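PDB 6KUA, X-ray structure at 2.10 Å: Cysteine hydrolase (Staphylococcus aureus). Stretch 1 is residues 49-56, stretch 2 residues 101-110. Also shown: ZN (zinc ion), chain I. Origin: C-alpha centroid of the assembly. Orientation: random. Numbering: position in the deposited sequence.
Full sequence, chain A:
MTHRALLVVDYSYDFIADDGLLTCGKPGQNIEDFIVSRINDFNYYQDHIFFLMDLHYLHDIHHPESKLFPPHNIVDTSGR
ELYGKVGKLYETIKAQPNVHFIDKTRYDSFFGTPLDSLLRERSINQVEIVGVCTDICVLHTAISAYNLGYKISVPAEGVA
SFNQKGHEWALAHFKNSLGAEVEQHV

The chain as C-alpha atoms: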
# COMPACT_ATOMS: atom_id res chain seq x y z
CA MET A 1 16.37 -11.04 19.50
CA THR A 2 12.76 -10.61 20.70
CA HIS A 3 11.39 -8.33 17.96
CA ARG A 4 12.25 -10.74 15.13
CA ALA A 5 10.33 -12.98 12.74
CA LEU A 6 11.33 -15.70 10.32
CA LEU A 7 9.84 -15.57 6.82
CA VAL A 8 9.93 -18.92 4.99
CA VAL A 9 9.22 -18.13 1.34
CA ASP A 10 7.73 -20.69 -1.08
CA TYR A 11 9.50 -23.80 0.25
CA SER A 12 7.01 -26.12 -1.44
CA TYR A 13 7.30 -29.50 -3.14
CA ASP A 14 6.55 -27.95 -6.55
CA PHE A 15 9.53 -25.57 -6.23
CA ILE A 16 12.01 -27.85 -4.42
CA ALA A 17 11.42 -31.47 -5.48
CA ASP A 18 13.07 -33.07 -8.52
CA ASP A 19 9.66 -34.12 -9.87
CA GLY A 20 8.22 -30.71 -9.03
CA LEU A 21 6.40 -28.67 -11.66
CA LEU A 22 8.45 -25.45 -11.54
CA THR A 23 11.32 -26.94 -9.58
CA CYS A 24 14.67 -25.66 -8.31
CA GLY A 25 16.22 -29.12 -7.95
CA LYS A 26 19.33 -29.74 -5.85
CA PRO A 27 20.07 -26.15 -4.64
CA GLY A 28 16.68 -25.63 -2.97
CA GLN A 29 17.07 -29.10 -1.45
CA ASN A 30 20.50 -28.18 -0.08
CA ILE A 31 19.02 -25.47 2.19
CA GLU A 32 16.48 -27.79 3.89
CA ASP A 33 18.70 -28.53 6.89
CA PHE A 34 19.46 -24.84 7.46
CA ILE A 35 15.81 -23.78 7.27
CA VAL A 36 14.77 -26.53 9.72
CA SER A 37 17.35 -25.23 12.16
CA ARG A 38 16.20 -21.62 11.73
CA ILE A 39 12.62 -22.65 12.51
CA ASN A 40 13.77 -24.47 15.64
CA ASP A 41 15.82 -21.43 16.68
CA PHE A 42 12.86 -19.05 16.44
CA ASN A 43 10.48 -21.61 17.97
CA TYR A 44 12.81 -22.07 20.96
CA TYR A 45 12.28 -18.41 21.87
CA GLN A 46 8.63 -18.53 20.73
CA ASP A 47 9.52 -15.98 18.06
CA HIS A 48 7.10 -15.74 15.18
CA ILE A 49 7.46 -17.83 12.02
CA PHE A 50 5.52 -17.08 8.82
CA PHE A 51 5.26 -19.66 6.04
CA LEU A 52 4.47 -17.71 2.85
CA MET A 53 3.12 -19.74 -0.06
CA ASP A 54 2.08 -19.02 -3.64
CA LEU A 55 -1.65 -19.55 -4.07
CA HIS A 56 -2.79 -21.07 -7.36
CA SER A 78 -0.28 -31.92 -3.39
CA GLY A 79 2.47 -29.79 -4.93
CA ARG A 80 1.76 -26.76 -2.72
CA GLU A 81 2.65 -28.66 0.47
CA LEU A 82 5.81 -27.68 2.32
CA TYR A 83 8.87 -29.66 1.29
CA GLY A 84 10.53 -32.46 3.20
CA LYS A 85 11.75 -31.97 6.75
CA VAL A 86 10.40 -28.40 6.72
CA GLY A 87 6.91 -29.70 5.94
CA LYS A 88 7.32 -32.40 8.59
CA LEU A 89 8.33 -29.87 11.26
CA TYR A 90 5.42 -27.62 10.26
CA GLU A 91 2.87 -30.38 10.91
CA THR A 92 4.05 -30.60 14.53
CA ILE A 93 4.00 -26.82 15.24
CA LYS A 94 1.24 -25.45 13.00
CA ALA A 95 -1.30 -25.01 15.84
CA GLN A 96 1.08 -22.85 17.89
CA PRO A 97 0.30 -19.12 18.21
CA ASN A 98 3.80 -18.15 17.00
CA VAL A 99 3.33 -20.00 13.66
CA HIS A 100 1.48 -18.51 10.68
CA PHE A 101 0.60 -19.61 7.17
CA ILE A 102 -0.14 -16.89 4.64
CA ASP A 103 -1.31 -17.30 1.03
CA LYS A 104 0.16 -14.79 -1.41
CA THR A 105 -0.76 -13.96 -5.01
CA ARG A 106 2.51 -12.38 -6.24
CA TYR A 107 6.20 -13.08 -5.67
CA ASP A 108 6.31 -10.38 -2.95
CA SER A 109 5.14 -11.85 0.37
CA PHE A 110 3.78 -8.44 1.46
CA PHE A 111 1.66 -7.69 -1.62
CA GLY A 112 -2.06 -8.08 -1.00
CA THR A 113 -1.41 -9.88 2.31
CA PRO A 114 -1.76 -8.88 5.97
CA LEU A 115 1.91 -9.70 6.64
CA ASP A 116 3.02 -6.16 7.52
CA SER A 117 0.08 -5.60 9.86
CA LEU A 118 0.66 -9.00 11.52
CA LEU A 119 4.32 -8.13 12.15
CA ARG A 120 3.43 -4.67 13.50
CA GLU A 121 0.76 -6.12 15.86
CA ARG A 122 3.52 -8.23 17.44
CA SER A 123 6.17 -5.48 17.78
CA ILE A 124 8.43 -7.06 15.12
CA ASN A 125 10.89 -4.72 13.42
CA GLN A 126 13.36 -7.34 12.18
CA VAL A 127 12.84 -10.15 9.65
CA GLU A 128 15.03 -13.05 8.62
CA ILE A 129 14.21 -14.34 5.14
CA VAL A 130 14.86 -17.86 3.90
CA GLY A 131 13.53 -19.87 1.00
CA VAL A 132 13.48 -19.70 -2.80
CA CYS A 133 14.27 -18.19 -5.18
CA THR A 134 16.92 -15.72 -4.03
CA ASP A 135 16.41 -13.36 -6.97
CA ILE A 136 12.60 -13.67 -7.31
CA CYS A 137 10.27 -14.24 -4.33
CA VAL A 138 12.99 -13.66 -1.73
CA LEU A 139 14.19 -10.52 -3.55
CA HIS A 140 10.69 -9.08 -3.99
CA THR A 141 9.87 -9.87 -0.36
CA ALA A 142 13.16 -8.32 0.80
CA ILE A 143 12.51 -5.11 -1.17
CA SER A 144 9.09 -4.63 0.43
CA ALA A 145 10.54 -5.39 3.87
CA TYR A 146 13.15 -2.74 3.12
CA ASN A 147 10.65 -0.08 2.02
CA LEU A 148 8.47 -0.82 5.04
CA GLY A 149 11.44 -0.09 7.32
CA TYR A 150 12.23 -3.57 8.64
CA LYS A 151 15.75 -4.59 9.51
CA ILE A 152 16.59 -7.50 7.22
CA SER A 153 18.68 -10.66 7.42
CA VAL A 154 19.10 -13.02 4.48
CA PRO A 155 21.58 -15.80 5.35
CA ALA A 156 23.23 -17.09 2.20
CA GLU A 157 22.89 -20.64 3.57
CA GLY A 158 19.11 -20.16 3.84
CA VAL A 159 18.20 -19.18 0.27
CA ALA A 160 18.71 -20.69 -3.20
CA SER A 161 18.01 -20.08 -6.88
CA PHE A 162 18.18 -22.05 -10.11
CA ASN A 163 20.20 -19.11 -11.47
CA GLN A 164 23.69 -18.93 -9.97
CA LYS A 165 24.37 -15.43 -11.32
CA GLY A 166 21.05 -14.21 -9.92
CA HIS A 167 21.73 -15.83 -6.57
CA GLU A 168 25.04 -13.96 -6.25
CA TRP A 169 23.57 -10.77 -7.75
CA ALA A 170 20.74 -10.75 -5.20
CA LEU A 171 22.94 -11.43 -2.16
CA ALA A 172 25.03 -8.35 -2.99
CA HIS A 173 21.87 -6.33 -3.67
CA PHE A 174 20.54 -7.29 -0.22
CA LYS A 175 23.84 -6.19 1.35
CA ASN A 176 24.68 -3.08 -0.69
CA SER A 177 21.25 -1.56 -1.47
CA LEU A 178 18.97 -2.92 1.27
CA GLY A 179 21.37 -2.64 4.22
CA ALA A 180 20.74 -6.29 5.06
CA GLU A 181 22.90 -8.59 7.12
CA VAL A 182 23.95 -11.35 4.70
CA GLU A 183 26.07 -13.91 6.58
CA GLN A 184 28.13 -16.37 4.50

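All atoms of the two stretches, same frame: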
# COMPACT_ATOMS: atom_id res chain seq x y z
N ILE A 49 7.03 -17.21 13.27
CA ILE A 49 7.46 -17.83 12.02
C ILE A 49 6.29 -17.78 11.05
O ILE A 49 5.19 -18.25 11.37
CB ILE A 49 7.93 -19.28 12.21
CG1 ILE A 49 9.00 -19.36 13.30
CG2 ILE A 49 8.48 -19.82 10.92
CD1 ILE A 49 8.89 -20.57 14.19
N PHE A 50 6.54 -17.23 9.86
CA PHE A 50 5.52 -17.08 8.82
C PHE A 50 5.93 -17.93 7.63
O PHE A 50 7.03 -17.74 7.08
CB PHE A 50 5.34 -15.62 8.42
CG PHE A 50 4.90 -14.72 9.54
CD1 PHE A 50 5.79 -14.33 10.54
CD2 PHE A 50 3.59 -14.25 9.60
CE1 PHE A 50 5.39 -13.50 11.59
CE2 PHE A 50 3.17 -13.41 10.64
CZ PHE A 50 4.06 -13.03 11.63
N PHE A 51 5.08 -18.89 7.26
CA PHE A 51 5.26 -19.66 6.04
C PHE A 51 4.42 -19.00 4.94
O PHE A 51 3.19 -18.93 5.05
CB PHE A 51 4.86 -21.12 6.26
CG PHE A 51 5.75 -21.85 7.23
CD1 PHE A 51 5.51 -21.79 8.59
CD2 PHE A 51 6.84 -22.59 6.78
CE1 PHE A 51 6.34 -22.46 9.50
CE2 PHE A 51 7.66 -23.26 7.66
CZ PHE A 51 7.41 -23.20 9.03
N LEU A 52 5.10 -18.48 3.92
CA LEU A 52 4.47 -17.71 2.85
C LEU A 52 4.47 -18.54 1.58
O LEU A 52 5.53 -18.97 1.12
CB LEU A 52 5.20 -16.39 2.64
CG LEU A 52 4.98 -15.50 3.86
CD1 LEU A 52 6.30 -15.00 4.42
CD2 LEU A 52 4.05 -14.36 3.48
N MET A 53 3.28 -18.75 1.00
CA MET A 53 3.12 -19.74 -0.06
C MET A 53 2.26 -19.22 -1.21
O MET A 53 1.13 -18.78 -1.00
CB MET A 53 2.49 -21.01 0.50
CG MET A 53 3.36 -21.68 1.56
SD MET A 53 4.76 -22.52 0.80
CE MET A 53 3.99 -23.01 -0.73
N ASP A 54 2.82 -19.29 -2.41
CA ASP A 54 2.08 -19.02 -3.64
C ASP A 54 0.74 -19.75 -3.65
O ASP A 54 0.67 -20.96 -3.42
CB ASP A 54 2.92 -19.47 -4.85
CG ASP A 54 3.51 -18.30 -5.61
OD1 ASP A 54 2.85 -17.22 -5.66
OD2 ASP A 54 4.64 -18.45 -6.15
N LEU A 55 -0.32 -18.99 -3.87
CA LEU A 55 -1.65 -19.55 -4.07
C LEU A 55 -1.87 -19.71 -5.57
O LEU A 55 -1.55 -18.81 -6.35
CB LEU A 55 -2.71 -18.62 -3.48
CG LEU A 55 -4.12 -19.21 -3.39
CD1 LEU A 55 -4.05 -20.69 -3.06
CD2 LEU A 55 -4.98 -18.48 -2.37
N HIS A 56 -2.39 -20.87 -5.97
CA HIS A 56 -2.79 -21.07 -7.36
C HIS A 56 -3.94 -22.06 -7.49
O HIS A 56 -4.96 -21.74 -8.10
CB HIS A 56 -1.60 -21.53 -8.20
CG HIS A 56 -0.68 -20.42 -8.60
ND1 HIS A 56 -1.12 -19.27 -9.20
CD2 HIS A 56 0.66 -20.29 -8.46
CE1 HIS A 56 -0.09 -18.47 -9.43
NE2 HIS A 56 1.00 -19.07 -8.99
N PHE A 101 0.60 -19.17 8.56
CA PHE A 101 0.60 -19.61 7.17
C PHE A 101 -0.20 -18.60 6.38
O PHE A 101 -1.37 -18.35 6.69
CB PHE A 101 0.02 -21.01 7.04
CG PHE A 101 0.34 -21.68 5.75
CD1 PHE A 101 -0.38 -21.36 4.60
CD2 PHE A 101 1.35 -22.63 5.67
CE1 PHE A 101 -0.09 -21.98 3.39
CE2 PHE A 101 1.64 -23.25 4.47
CZ PHE A 101 0.91 -22.93 3.32
N ILE A 102 0.42 -18.02 5.36
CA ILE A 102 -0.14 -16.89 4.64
C ILE A 102 -0.09 -17.22 3.16
O ILE A 102 0.98 -17.55 2.64
CB ILE A 102 0.64 -15.59 4.94
CG1 ILE A 102 0.41 -15.17 6.40
CG2 ILE A 102 0.26 -14.48 3.97
CD1 ILE A 102 0.92 -13.80 6.71
N ASP A 103 -1.25 -17.18 2.48
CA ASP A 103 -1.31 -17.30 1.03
C ASP A 103 -0.99 -15.96 0.38
O ASP A 103 -1.47 -14.91 0.82
CB ASP A 103 -2.70 -17.74 0.55
CG ASP A 103 -3.13 -19.06 1.13
OD1 ASP A 103 -2.33 -20.03 1.15
OD2 ASP A 103 -4.31 -19.14 1.55
N LYS A 104 -0.20 -16.00 -0.68
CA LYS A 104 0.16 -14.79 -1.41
C LYS A 104 -0.12 -15.00 -2.89
O LYS A 104 -0.13 -16.14 -3.38
CB LYS A 104 1.64 -14.41 -1.20
CG LYS A 104 2.67 -15.41 -1.71
CD LYS A 104 4.06 -14.97 -1.29
CE LYS A 104 5.16 -15.92 -1.73
NZ LYS A 104 5.53 -15.76 -3.15
N THR A 105 -0.39 -13.90 -3.60
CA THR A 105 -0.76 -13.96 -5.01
C THR A 105 0.33 -13.46 -5.95
O THR A 105 0.22 -13.67 -7.16
CB THR A 105 -2.07 -13.17 -5.26
OG1 THR A 105 -1.93 -11.80 -4.86
CG2 THR A 105 -3.25 -13.81 -4.50
N ARG A 106 1.37 -12.81 -5.44
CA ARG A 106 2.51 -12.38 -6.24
C ARG A 106 3.78 -12.93 -5.60
O ARG A 106 3.74 -13.58 -4.55
CB ARG A 106 2.58 -10.85 -6.37
CG ARG A 106 1.39 -10.18 -7.10
CD ARG A 106 1.25 -10.60 -8.57
NE ARG A 106 0.09 -9.97 -9.23
CZ ARG A 106 -1.11 -10.53 -9.36
NH1 ARG A 106 -2.10 -9.87 -9.97
NH2 ARG A 106 -1.35 -11.75 -8.88
N TYR A 107 4.92 -12.68 -6.25
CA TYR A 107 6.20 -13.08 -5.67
C TYR A 107 6.41 -12.44 -4.29
O TYR A 107 6.88 -13.10 -3.36
CB TYR A 107 7.36 -12.68 -6.58
CG TYR A 107 7.23 -13.08 -8.04
CD1 TYR A 107 7.11 -14.41 -8.43
CD2 TYR A 107 7.26 -12.11 -9.04
CE1 TYR A 107 6.99 -14.76 -9.77
CE2 TYR A 107 7.16 -12.44 -10.38
CZ TYR A 107 7.03 -13.77 -10.74
OH TYR A 107 6.92 -14.09 -12.08
N ASP A 108 6.07 -11.15 -4.17
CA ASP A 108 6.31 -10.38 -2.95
C ASP A 108 5.36 -10.83 -1.85
O ASP A 108 4.14 -10.68 -1.97
CB ASP A 108 6.14 -8.89 -3.26
CG ASP A 108 6.20 -7.98 -2.02
OD1 ASP A 108 6.46 -8.43 -0.88
OD2 ASP A 108 5.99 -6.76 -2.22
N SER A 109 5.93 -11.32 -0.75
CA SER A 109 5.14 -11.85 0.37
C SER A 109 4.27 -10.79 1.04
O SER A 109 3.33 -11.16 1.76
CB SER A 109 6.08 -12.47 1.40
OG SER A 109 6.77 -13.60 0.87
N PHE A 110 4.56 -9.51 0.85
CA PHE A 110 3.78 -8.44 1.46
C PHE A 110 2.64 -7.94 0.57
O PHE A 110 1.75 -7.24 1.07
CB PHE A 110 4.68 -7.25 1.81
CG PHE A 110 5.69 -7.52 2.89
CD1 PHE A 110 6.89 -8.17 2.61
CD2 PHE A 110 5.44 -7.14 4.20
CE1 PHE A 110 7.83 -8.41 3.62
CE2 PHE A 110 6.37 -7.38 5.23
CZ PHE A 110 7.57 -8.02 4.93
ZN ZN I . 3.28 -18.95 -8.91

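Residues 49-54 and 101-104 are neighbouring parallel strands: their N-to-C directions differ by 27° and their axes approach to 4.8 Å. The CA-CA spacing opens slightly, from 4.8 Å at Phe51-Phe101 to 5.2 Å at Asp54-Lys104. Four hydrogen bonds fix the register, with donors alternating between the strands: Ile102 N to Phe51 O (2.9 Å), Met53 N to Ile102 O (3.1 Å), Lys104 N to Met53 O (3.1 Å) and Leu55 N to Lys104 O (2.9 Å). Their N-H...O angles of 156-163° indicate good alignment, and the last carries the ladder one residue beyond the first strand.

Side chains then pack on both faces of the sheet. On the face of Leu52 and Ile102, branched aliphatic groups interlock. Leu52 CD2 lies 3.8 Å from Ile102 CG2 and 3.5 Å from Ser109 CB, so one methyl fits between the neighbouring strand and the later loop, where the CA-to-CB bond of the small Ser109 points toward the first stretch. At the other end of Ile102, CD1 meets the edge of the Phe50 ring, 4.0 Å from CD2.

On the face of Phe51 and Met53, the Phe101 side chain (chi1 t) leans toward the first strand. Its CD2 is 3.9 Å from Phe51 CB, and its CZ reaches 3.3 Å from Met53 CG, a tight, oblique contact. The ends of Phe51 and Met53 lead away, leaving their inner portions to receive the ring. Farther along, Leu55 CD2 covers Asp103 CB at 3.8 Å.

Lys104 lays its long chain across the Leu52 side: its CD is 4.3 Å from Leu52 CB. Its amine forms a long salt bridge, NZ to Asp54 OD1 at 4.0 Å, and hydrogen-bonds Tyr107 O (NZ-O 3.0 Å), bracing the loop. Together the stretches bury 708 Å².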